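Local coordinates for protein TarM (PDB 4X7R) that belongs to the glycosyltransferases of the GT-B fold, two Rossmann-like domains with an added antiparallel sheet, and holds uridine-5'-diphosphate (UDP), at residues K65-F70 with V208-K213; A121-S126 with K130-F135; G260-S265 with N292-E297; A340-K345 with H444-M449. The protein carries 1 engineered substitution. One frame throughout, in Å; residues are numbered along the deposited sequence.

Four contacts lie in or beside the three sheets of this chain, a GT-B protein with an additional antiparallel sheet inserted between strand 66-68 and helix 203-214. Contact 1 closes round that insertion, so contact 2, a hairpin of the antiparallel sheet, is nested inside it, their centres about 32 Å apart. Contacts 1 and 3 belong to the region built on the seven-stranded parallel sheet and lie about 29 Å apart, centre to centre. Contact 4 comes last along the chain, beside the six-stranded parallel sheet, with its centre about 35 Å from that of contact 3. The four therefore report on separate pieces of packing, none touching another, within one modular chain.

Contact 1 of 4, residues K65-F70 with V208-K213; sequences KMYNVF and VYYLEK
Tyr210 lays its ring beneath the backbone of Val69, and this one aromatic side chain makes every contact of 208-213 with 65-70, where strand 66-68 gives way to helix 69-78. The interaction is first a CH-pi contact: Val69 CA stands 3.7 Å from the centroid of the Tyr210 ring, only 11° off the ring normal. Packing extends it, with Val69 CB 3.6 Å from Tyr210 CD2 and Val69 CG2 3.8 Å from Tyr210 CB. At the ring edge the Tyr67 methylene meets the hydroxyl oxygen, Tyr67 CB lying 3.2 Å from Tyr210 OH. The Tyr210 ring reaches across because its CG is anti to the backbone N (chi1 166°).

The polar approach is less definite: Tyr210 OH is 3.3 Å from Asn68 N, but at an angle too poor for a hydrogen bond. The Tyr67 ring itself turns away, and its hydroxyl bonds with Lys3.

Asn68 occupies the N-cap of helix 69-78, where its OD1 accepts a weak bond from Phe70 N, 3.1 Å away, and another from Glu71 N; its ND2 serves Asp42 and Thr40. Tyr210 also packs on Val39 and meets the Tyr72 ring, while the Val69 side chain is about 7 Å from a bound 2-deoxy-3,6-di-O-sulfo-2-(sulfoamino)-alpha-D-glucopyranose. The chemistry implies a largely buried joint held by shape and dispersion, in which an aromatic face covers the first residue of a helix whose end is capped separately.

Contact 2 of 4, residues A121-S126 with K130-F135; sequences AYIRKS and KVIDFF
Tyr122 and Asp133 face each other as an antiparallel hydrogen-bonded pair, gripping through both backbone groups: Tyr122 N donates to Asp133 O at 2.9 Å, and Asp133 N returns a bond to Tyr122 O at 2.8 Å. Arg124 and Val131 repeat the pattern, although Val131 N to Arg124 O is the longer bond at 3.2 Å and its donor is tilted 32° from the carbonyl plane. Between these pairs, CA-H...O contacts supplement the N-H...O bonds, as where Ile123 CA meets Val131 O at 3.3 Å.

Strands 119-126 and 129-136 form a beta hairpin within the antiparallel sheet, flanked by strands 108-113 and 139-147. Side chains alternate between its two faces, as extended strands require. On one face Ile123 CG1 touches Ile132 CG1 at 3.8 Å. The aliphatic chains of Lys125 and Lys130 run side by side there, with Lys125 CE 3.7 Å from Lys130 CD. Lys130 bends at chi3 (69°) and its ammonium group makes a cation-pi contact with Phe146.

On the other face Tyr122 CB meets the edge of the Phe135 ring at CE1, 3.8 Å away. Asp133 lies alongside Tyr122, its carboxylate engaged in salt bridges with Arg143 and Arg140.

Contact 3 of 4, residues G260-S265 with N292-E297; sequences GAFKKS and NQFDVE
Phe294 directs the edge of its ring at one face of Phe262, an edge-to-face pair that is tilted, with centroids 4.9 Å apart and planes inclined at 54°. The two side chains approach from opposite directions, and CZ of Phe294 sits over the centre of the Phe262 ring, 3.8 Å from Phe262 CD2. In Phe262 the CG is anti to the carbonyl carbon (chi1 -65°), which carries the ring toward the end of helix 284-293. The opposite face of that ring has the carbonyl oxygen of Gly260 above its centre.

Gln293 comes from another side. Its amide reaches the rim of the same ring, with CD of Gln293 3.7 Å from CZ of Phe262 and the amide and ring planes 74° apart. Both ends of this amide are hydrogen-bonded elsewhere, OE1 to His252 NE2 and NE2 to His253 NE2, which fixes its rotation at the ring edge. The rings of these two histidines meet Phe262 as well, while Phe294 continues onto Ile270 and Glu271 of helix 264-271.

Van der Waals and aromatic forces thus join the loop before helix 264-271 to the C-terminal end of helix 284-293, and the polarity of Gln293 is spent on the histidines beside Phe262.

Contact 4 of 4, residues A340-K345 with H444-M449; sequences AELVVK and HNINDM
Leu342 presses one methyl against the first turn of helix 446-457, and within 340-345 only this residue touches 444-449. The more enclosed side is the hydrocarbon one, where CD1 of Leu342 lies 3.9 Å from CD1 of Ile446. The Ile446 carbonyl oxygen is a polar neighbour of the same methyl, 3.8 Å from Leu342 CD1. Ile446 reaches it through its longer branch, whose CG1 stands between the backbone N and the carbonyl carbon (chi1 65°).

Toward solvent the fit is of another kind. Asn447 is exposed, and although its CB leaves the helix away from Leu342, the end of the side chain turns back and makes the single shortest approach, OD1 to Leu342 CD1 at 3.4 Å. The two side chains cross obliquely, so that a polar atom rests on a hydrocarbon. Just before the helix, Asn445 is its N-cap, OD1 accepting from Asp448 N at 3.2 Å with an N-H...O angle of 163°; the donor stands well above the carbonyl plane.

Beyond the two segments, Val343 of helix 333-346 packs on Ala450, Ile453 and Leu454, and Ile446 also meets Leu335, Glu338 and Val339. Met449 and Ile446 reach Phe422, so helix 446-457 lies against both helix 333-346 and strand 419-422 of the six-stranded parallel sheet.

Contact 1 of 4, residues K65-F70 with V208-K213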
# COMPACT_ATOMS: atom_id res chain seq x y z
N LYS A 65 -0.69 -9.38 -13.60
CA LYS A 65 0.72 -9.16 -13.82
C LYS A 65 1.10 -7.88 -13.11
O LYS A 65 0.28 -6.96 -12.98
CB LYS A 65 1.03 -8.96 -15.32
CG LYS A 65 0.77 -10.17 -16.21
CD LYS A 65 1.07 -9.86 -17.67
CE LYS A 65 0.26 -10.71 -18.64
NZ LYS A 65 -1.12 -10.15 -18.86
N MET A 66 2.35 -7.80 -12.66
CA MET A 66 2.93 -6.56 -12.19
C MET A 66 4.02 -6.16 -13.16
O MET A 66 4.99 -6.90 -13.34
CB MET A 66 3.43 -6.58 -10.75
CG MET A 66 3.83 -5.18 -10.27
SD MET A 66 5.05 -5.11 -8.93
CE MET A 66 6.48 -6.01 -9.76
N TYR A 67 3.84 -5.02 -13.80
CA TYR A 67 4.87 -4.41 -14.65
C TYR A 67 5.61 -3.40 -13.75
O TYR A 67 4.97 -2.59 -13.10
CB TYR A 67 4.25 -3.66 -15.82
CG TYR A 67 3.55 -4.57 -16.79
CD1 TYR A 67 4.27 -5.36 -17.70
CD2 TYR A 67 2.15 -4.63 -16.84
CE1 TYR A 67 3.61 -6.18 -18.62
CE2 TYR A 67 1.49 -5.45 -17.76
CZ TYR A 67 2.22 -6.23 -18.64
OH TYR A 67 1.58 -7.03 -19.54
N ASN A 68 6.94 -3.50 -13.64
CA ASN A 68 7.73 -2.60 -12.83
C ASN A 68 8.83 -1.95 -13.72
O ASN A 68 9.42 -2.63 -14.55
CB ASN A 68 8.30 -3.33 -11.61
CG ASN A 68 9.23 -2.47 -10.78
OD1 ASN A 68 10.46 -2.44 -11.00
ND2 ASN A 68 8.66 -1.72 -9.85
N VAL A 69 9.05 -0.64 -13.56
CA VAL A 69 10.03 0.15 -14.35
C VAL A 69 11.46 -0.44 -14.29
O VAL A 69 12.08 -0.56 -15.33
CB VAL A 69 9.98 1.68 -14.01
CG1 VAL A 69 10.32 1.96 -12.54
CG2 VAL A 69 10.89 2.49 -14.94
N PHE A 70 11.98 -0.77 -13.09
CA PHE A 70 13.32 -1.36 -12.94
C PHE A 70 13.37 -2.75 -13.50
O PHE A 70 14.32 -3.07 -14.22
CB PHE A 70 13.85 -1.27 -11.50
CG PHE A 70 13.94 0.17 -11.07
CD1 PHE A 70 14.87 1.04 -11.65
CD2 PHE A 70 13.00 0.70 -10.18
CE1 PHE A 70 14.89 2.39 -11.31
CE2 PHE A 70 13.04 2.06 -9.83
CZ PHE A 70 13.99 2.89 -10.38
N VAL A 208 7.84 8.27 -17.16
CA VAL A 208 6.99 8.72 -18.27
C VAL A 208 7.40 7.98 -19.56
O VAL A 208 6.53 7.48 -20.27
CB VAL A 208 7.03 10.26 -18.43
CG1 VAL A 208 6.50 10.70 -19.80
CG2 VAL A 208 6.25 10.94 -17.30
N TYR A 209 8.72 7.86 -19.82
CA TYR A 209 9.23 7.14 -20.99
C TYR A 209 8.75 5.70 -20.94
O TYR A 209 8.24 5.18 -21.93
CB TYR A 209 10.76 7.21 -21.04
CG TYR A 209 11.40 6.26 -22.04
CD1 TYR A 209 11.46 6.58 -23.39
CD2 TYR A 209 12.00 5.07 -21.62
CE1 TYR A 209 12.09 5.73 -24.31
CE2 TYR A 209 12.60 4.20 -22.54
CZ TYR A 209 12.65 4.54 -23.88
OH TYR A 209 13.22 3.65 -24.76
N TYR A 210 8.93 5.06 -19.77
CA TYR A 210 8.57 3.67 -19.52
C TYR A 210 7.10 3.37 -19.88
O TYR A 210 6.84 2.41 -20.62
CB TYR A 210 8.90 3.29 -18.06
CG TYR A 210 8.26 1.99 -17.62
CD1 TYR A 210 8.58 0.78 -18.25
CD2 TYR A 210 7.38 1.95 -16.54
CE1 TYR A 210 8.01 -0.42 -17.84
CE2 TYR A 210 6.82 0.75 -16.12
CZ TYR A 210 7.14 -0.43 -16.77
OH TYR A 210 6.64 -1.63 -16.35
N LEU A 211 6.16 4.22 -19.41
CA LEU A 211 4.73 4.10 -19.70
C LEU A 211 4.44 4.25 -21.19
O LEU A 211 3.52 3.61 -21.68
CB LEU A 211 3.91 5.13 -18.91
CG LEU A 211 3.86 4.94 -17.40
CD1 LEU A 211 3.18 6.13 -16.73
CD2 LEU A 211 3.15 3.61 -17.04
N GLU A 212 5.20 5.10 -21.90
CA GLU A 212 5.02 5.30 -23.34
C GLU A 212 5.52 4.07 -24.10
O GLU A 212 4.96 3.74 -25.14
CB GLU A 212 5.75 6.57 -23.80
CG GLU A 212 5.10 7.85 -23.29
CD GLU A 212 5.96 9.10 -23.35
OE1 GLU A 212 7.19 8.99 -23.58
OE2 GLU A 212 5.40 10.19 -23.13
N LYS A 213 6.53 3.38 -23.56
CA LYS A 213 7.10 2.13 -24.10
C LYS A 213 6.17 0.93 -23.77
O LYS A 213 5.86 0.11 -24.64
CB LYS A 213 8.52 1.90 -23.51
CG LYS A 213 9.62 1.70 -24.54
CD LYS A 213 9.77 2.83 -25.55
CE LYS A 213 10.55 2.37 -26.76
NZ LYS A 213 9.80 1.41 -27.63

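Contact 2 of 4, residues A121-S126 with K130-F135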
# COMPACT_ATOMS: atom_id res chain seq x y z
N ALA A 121 37.12 -2.41 4.64
CA ALA A 121 35.72 -2.76 4.52
C ALA A 121 35.01 -3.18 5.78
O ALA A 121 35.62 -3.61 6.75
CB ALA A 121 35.53 -3.82 3.44
N TYR A 122 33.69 -3.08 5.73
CA TYR A 122 32.73 -3.51 6.72
C TYR A 122 31.76 -4.43 5.96
O TYR A 122 31.18 -4.01 4.95
CB TYR A 122 31.99 -2.31 7.31
CG TYR A 122 30.82 -2.67 8.18
CD1 TYR A 122 30.98 -2.89 9.55
CD2 TYR A 122 29.53 -2.74 7.66
CE1 TYR A 122 29.89 -3.20 10.36
CE2 TYR A 122 28.44 -3.06 8.47
CZ TYR A 122 28.62 -3.29 9.82
OH TYR A 122 27.55 -3.59 10.61
N ILE A 123 31.59 -5.67 6.44
CA ILE A 123 30.66 -6.64 5.85
C ILE A 123 29.64 -7.06 6.92
O ILE A 123 30.04 -7.46 8.01
CB ILE A 123 31.35 -7.87 5.18
CG1 ILE A 123 32.42 -7.41 4.15
CG2 ILE A 123 30.29 -8.81 4.55
CD1 ILE A 123 33.16 -8.49 3.42
N ARG A 124 28.34 -6.98 6.59
CA ARG A 124 27.24 -7.40 7.45
C ARG A 124 26.37 -8.42 6.70
O ARG A 124 25.69 -8.06 5.73
CB ARG A 124 26.43 -6.18 7.94
CG ARG A 124 25.32 -6.48 8.95
CD ARG A 124 24.12 -5.54 8.80
NE ARG A 124 24.50 -4.13 8.92
CZ ARG A 124 23.93 -3.13 8.24
NH1 ARG A 124 22.93 -3.38 7.40
NH2 ARG A 124 24.35 -1.88 8.41
N LYS A 125 26.39 -9.68 7.17
CA LYS A 125 25.62 -10.81 6.63
C LYS A 125 24.44 -11.15 7.58
O LYS A 125 24.66 -11.49 8.74
CB LYS A 125 26.52 -12.06 6.48
CG LYS A 125 27.53 -12.02 5.34
CD LYS A 125 28.43 -13.25 5.40
CE LYS A 125 29.42 -13.32 4.26
NZ LYS A 125 30.16 -14.61 4.25
N SER A 126 23.20 -11.04 7.07
CA SER A 126 21.98 -11.37 7.82
C SER A 126 21.01 -12.09 6.88
O SER A 126 20.57 -11.50 5.89
CB SER A 126 21.35 -10.12 8.44
OG SER A 126 20.53 -9.38 7.55
N LYS A 130 23.45 -9.43 2.24
CA LYS A 130 24.84 -9.07 2.50
C LYS A 130 25.07 -7.65 2.02
O LYS A 130 24.58 -7.24 0.97
CB LYS A 130 25.82 -10.06 1.84
CG LYS A 130 27.30 -9.78 2.15
CD LYS A 130 28.25 -10.88 1.69
CE LYS A 130 28.38 -11.00 0.19
NZ LYS A 130 29.23 -12.15 -0.20
N VAL A 131 25.84 -6.91 2.80
CA VAL A 131 26.21 -5.54 2.55
C VAL A 131 27.73 -5.44 2.71
O VAL A 131 28.28 -5.99 3.66
CB VAL A 131 25.39 -4.63 3.51
CG1 VAL A 131 26.25 -3.63 4.27
CG2 VAL A 131 24.24 -3.95 2.77
N ILE A 132 28.41 -4.82 1.73
CA ILE A 132 29.86 -4.60 1.80
C ILE A 132 30.09 -3.11 1.65
O ILE A 132 29.84 -2.56 0.58
CB ILE A 132 30.73 -5.43 0.81
CG1 ILE A 132 30.47 -6.94 0.92
CG2 ILE A 132 32.22 -5.10 0.99
CD1 ILE A 132 31.23 -7.79 -0.15
N ASP A 133 30.51 -2.45 2.74
CA ASP A 133 30.83 -1.03 2.77
C ASP A 133 32.33 -0.87 2.63
O ASP A 133 33.08 -1.51 3.37
CB ASP A 133 30.33 -0.38 4.07
CG ASP A 133 28.84 -0.28 4.20
OD1 ASP A 133 28.13 -0.76 3.29
OD2 ASP A 133 28.36 0.31 5.20
N PHE A 134 32.77 -0.10 1.63
CA PHE A 134 34.19 0.17 1.42
C PHE A 134 34.54 1.53 1.94
O PHE A 134 33.72 2.46 1.89
CB PHE A 134 34.61 -0.01 -0.04
CG PHE A 134 34.84 -1.44 -0.45
CD1 PHE A 134 35.97 -2.13 -0.01
CD2 PHE A 134 33.95 -2.10 -1.30
CE1 PHE A 134 36.18 -3.46 -0.39
CE2 PHE A 134 34.17 -3.42 -1.69
CZ PHE A 134 35.28 -4.10 -1.24
N PHE A 135 35.75 1.65 2.46
CA PHE A 135 36.25 2.87 3.08
C PHE A 135 37.52 3.37 2.43
O PHE A 135 38.27 2.59 1.84
CB PHE A 135 36.51 2.63 4.58
CG PHE A 135 35.24 2.38 5.35
CD1 PHE A 135 34.64 1.13 5.35
CD2 PHE A 135 34.64 3.40 6.08
CE1 PHE A 135 33.43 0.92 6.03
CE2 PHE A 135 33.45 3.18 6.78
CZ PHE A 135 32.85 1.94 6.73

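Contact 3 of 4, residues G260-S265 with N292-E297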
# COMPACT_ATOMS: atom_id res chain seq x y z
N GLY A 260 -9.23 23.77 6.80
CA GLY A 260 -9.96 23.35 5.62
C GLY A 260 -9.09 22.97 4.43
O GLY A 260 -9.65 22.61 3.37
N ALA A 261 -7.73 23.01 4.60
CA ALA A 261 -6.74 22.66 3.58
C ALA A 261 -7.02 21.32 2.84
O ALA A 261 -7.57 20.39 3.42
CB ALA A 261 -5.34 22.60 4.20
N PHE A 262 -6.59 21.24 1.58
CA PHE A 262 -6.72 20.05 0.74
C PHE A 262 -5.39 19.34 0.64
O PHE A 262 -4.36 20.01 0.65
CB PHE A 262 -7.21 20.44 -0.66
CG PHE A 262 -8.61 21.01 -0.63
CD1 PHE A 262 -9.69 20.22 -0.24
CD2 PHE A 262 -8.84 22.33 -0.96
CE1 PHE A 262 -10.97 20.74 -0.18
CE2 PHE A 262 -10.14 22.86 -0.90
CZ PHE A 262 -11.19 22.06 -0.51
N LYS A 263 -5.39 18.00 0.55
CA LYS A 263 -4.16 17.21 0.38
C LYS A 263 -3.56 17.60 -0.97
O LYS A 263 -4.30 17.74 -1.94
CB LYS A 263 -4.47 15.70 0.40
CG LYS A 263 -5.01 15.18 1.73
CD LYS A 263 -5.26 13.69 1.69
CE LYS A 263 -5.31 13.10 3.08
NZ LYS A 263 -6.66 12.57 3.44
N LYS A 264 -2.25 17.87 -1.01
CA LYS A 264 -1.56 18.31 -2.24
C LYS A 264 -1.72 17.40 -3.45
O LYS A 264 -2.08 17.90 -4.51
CB LYS A 264 -0.10 18.71 -2.00
CG LYS A 264 0.08 20.23 -2.06
CD LYS A 264 0.17 20.94 -0.70
CE LYS A 264 -1.15 21.54 -0.25
NZ LYS A 264 -1.10 21.91 1.19
N SER A 265 -1.46 16.09 -3.31
CA SER A 265 -1.56 15.14 -4.43
C SER A 265 -2.96 15.08 -5.01
O SER A 265 -3.13 15.31 -6.20
CB SER A 265 -1.12 13.74 -4.01
OG SER A 265 0.19 13.73 -3.48
N ASN A 292 -18.68 21.22 -5.72
CA ASN A 292 -19.02 22.48 -5.07
C ASN A 292 -17.82 23.35 -4.81
O ASN A 292 -17.91 24.55 -5.03
CB ASN A 292 -19.86 22.27 -3.81
CG ASN A 292 -21.19 21.63 -4.07
OD1 ASN A 292 -21.78 21.80 -5.14
ND2 ASN A 292 -21.70 20.86 -3.10
N GLN A 293 -16.68 22.72 -4.41
CA GLN A 293 -15.39 23.32 -4.07
C GLN A 293 -14.46 23.64 -5.25
O GLN A 293 -13.62 24.53 -5.10
CB GLN A 293 -14.61 22.35 -3.15
CG GLN A 293 -15.00 22.34 -1.67
CD GLN A 293 -14.71 21.03 -0.93
OE1 GLN A 293 -14.41 19.95 -1.52
NE2 GLN A 293 -14.84 21.10 0.41
N PHE A 294 -14.51 22.85 -6.36
CA PHE A 294 -13.58 22.99 -7.51
C PHE A 294 -14.26 23.33 -8.84
O PHE A 294 -15.42 22.95 -9.06
CB PHE A 294 -12.73 21.71 -7.65
CG PHE A 294 -11.81 21.43 -6.48
CD1 PHE A 294 -12.24 20.69 -5.38
CD2 PHE A 294 -10.49 21.91 -6.48
CE1 PHE A 294 -11.40 20.45 -4.29
CE2 PHE A 294 -9.64 21.66 -5.39
CZ PHE A 294 -10.10 20.93 -4.30
N ASP A 295 -13.52 24.01 -9.75
CA ASP A 295 -14.01 24.36 -11.10
C ASP A 295 -13.67 23.23 -12.12
O ASP A 295 -12.87 23.43 -13.04
CB ASP A 295 -13.44 25.72 -11.58
CG ASP A 295 -14.03 26.23 -12.90
OD1 ASP A 295 -15.17 25.83 -13.24
OD2 ASP A 295 -13.35 27.02 -13.59
N VAL A 296 -14.28 22.03 -11.91
CA VAL A 296 -14.11 20.82 -12.74
C VAL A 296 -15.44 20.08 -12.89
O VAL A 296 -16.30 20.23 -12.04
CB VAL A 296 -12.98 19.87 -12.25
CG1 VAL A 296 -11.60 20.43 -12.56
CG2 VAL A 296 -13.12 19.51 -10.76
N GLU A 297 -15.60 19.30 -13.96
CA GLU A 297 -16.84 18.55 -14.20
C GLU A 297 -16.64 17.02 -14.20
O GLU A 297 -17.53 16.31 -13.71
CB GLU A 297 -17.48 19.00 -15.52
CG GLU A 297 -18.26 20.31 -15.40
CD GLU A 297 -18.63 20.99 -16.70
OE1 GLU A 297 -18.10 20.60 -17.76
OE2 GLU A 297 -19.43 21.96 -16.65

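Contact 4 of 4, residues A340-K345 with H444-M449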
# COMPACT_ATOMS: atom_id res chain seq x y z
N ALA A 340 -12.41 1.20 24.61
CA ALA A 340 -12.18 -0.10 25.25
C ALA A 340 -12.18 0.04 26.77
O ALA A 340 -12.88 -0.73 27.44
CB ALA A 340 -10.87 -0.69 24.77
N GLU A 341 -11.49 1.07 27.30
CA GLU A 341 -11.42 1.40 28.73
C GLU A 341 -12.83 1.58 29.34
O GLU A 341 -13.09 1.04 30.41
CB GLU A 341 -10.57 2.67 28.96
CG GLU A 341 -10.33 3.01 30.42
CD GLU A 341 -9.48 4.24 30.69
OE1 GLU A 341 -9.73 5.29 30.05
OE2 GLU A 341 -8.58 4.15 31.56
N LEU A 342 -13.73 2.29 28.63
CA LEU A 342 -15.11 2.55 29.06
C LEU A 342 -15.97 1.28 29.03
O LEU A 342 -16.71 1.03 29.97
CB LEU A 342 -15.77 3.64 28.20
CG LEU A 342 -15.19 5.05 28.28
CD1 LEU A 342 -15.70 5.92 27.15
CD2 LEU A 342 -15.51 5.71 29.62
N VAL A 343 -15.85 0.48 27.96
CA VAL A 343 -16.58 -0.78 27.77
C VAL A 343 -16.16 -1.79 28.84
O VAL A 343 -17.02 -2.37 29.50
CB VAL A 343 -16.43 -1.33 26.31
CG1 VAL A 343 -17.24 -2.60 26.12
CG2 VAL A 343 -16.85 -0.30 25.27
N VAL A 344 -14.83 -1.97 29.03
CA VAL A 344 -14.22 -2.88 30.02
C VAL A 344 -14.58 -2.50 31.47
O VAL A 344 -14.82 -3.40 32.27
CB VAL A 344 -12.70 -3.13 29.76
CG1 VAL A 344 -12.05 -3.94 30.88
CG2 VAL A 344 -12.48 -3.81 28.42
N LYS A 345 -14.68 -1.19 31.78
CA LYS A 345 -15.07 -0.72 33.13
C LYS A 345 -16.54 -1.02 33.49
O LYS A 345 -16.87 -1.04 34.67
CB LYS A 345 -14.68 0.74 33.39
CG LYS A 345 -13.19 0.94 33.66
CD LYS A 345 -12.87 2.25 34.39
CE LYS A 345 -12.76 2.06 35.89
NZ LYS A 345 -12.65 3.35 36.62
N HIS A 444 -16.35 11.61 17.54
CA HIS A 444 -15.66 11.89 18.81
C HIS A 444 -16.41 11.40 20.05
O HIS A 444 -15.80 11.25 21.10
CB HIS A 444 -15.24 13.36 18.98
CG HIS A 444 -14.16 13.80 18.03
ND1 HIS A 444 -14.45 14.54 16.89
CD2 HIS A 444 -12.83 13.56 18.08
CE1 HIS A 444 -13.29 14.74 16.29
NE2 HIS A 444 -12.28 14.17 16.96
N ASN A 445 -17.74 11.16 19.94
CA ASN A 445 -18.58 10.72 21.06
C ASN A 445 -18.23 9.29 21.52
O ASN A 445 -18.93 8.33 21.20
CB ASN A 445 -20.08 10.86 20.71
CG ASN A 445 -20.99 10.92 21.91
OD1 ASN A 445 -20.67 10.45 23.00
ND2 ASN A 445 -22.20 11.45 21.71
N ILE A 446 -17.13 9.17 22.30
CA ILE A 446 -16.62 7.91 22.85
C ILE A 446 -17.58 7.21 23.82
O ILE A 446 -17.60 5.99 23.87
CB ILE A 446 -15.16 8.02 23.37
CG1 ILE A 446 -15.03 8.97 24.59
CG2 ILE A 446 -14.20 8.41 22.23
CD1 ILE A 446 -13.74 8.81 25.43
N ASN A 447 -18.40 7.99 24.57
CA ASN A 447 -19.38 7.47 25.52
C ASN A 447 -20.55 6.78 24.83
O ASN A 447 -20.94 5.69 25.25
CB ASN A 447 -19.88 8.57 26.47
CG ASN A 447 -18.81 9.21 27.32
OD1 ASN A 447 -17.79 8.61 27.67
ND2 ASN A 447 -19.05 10.46 27.69
N ASP A 448 -21.12 7.42 23.79
CA ASP A 448 -22.22 6.82 23.03
C ASP A 448 -21.72 5.61 22.24
O ASP A 448 -22.48 4.65 22.09
CB ASP A 448 -22.91 7.84 22.10
CG ASP A 448 -24.17 7.29 21.44
OD1 ASP A 448 -25.06 6.80 22.17
OD2 ASP A 448 -24.25 7.33 20.19
N MET A 449 -20.46 5.61 21.80
CA MET A 449 -19.91 4.45 21.09
C MET A 449 -19.70 3.28 22.04
O MET A 449 -20.01 2.14 21.68
CB MET A 449 -18.61 4.79 20.36
CG MET A 449 -18.27 3.77 19.33
SD MET A 449 -16.78 4.16 18.41
CE MET A 449 -15.74 3.29 19.26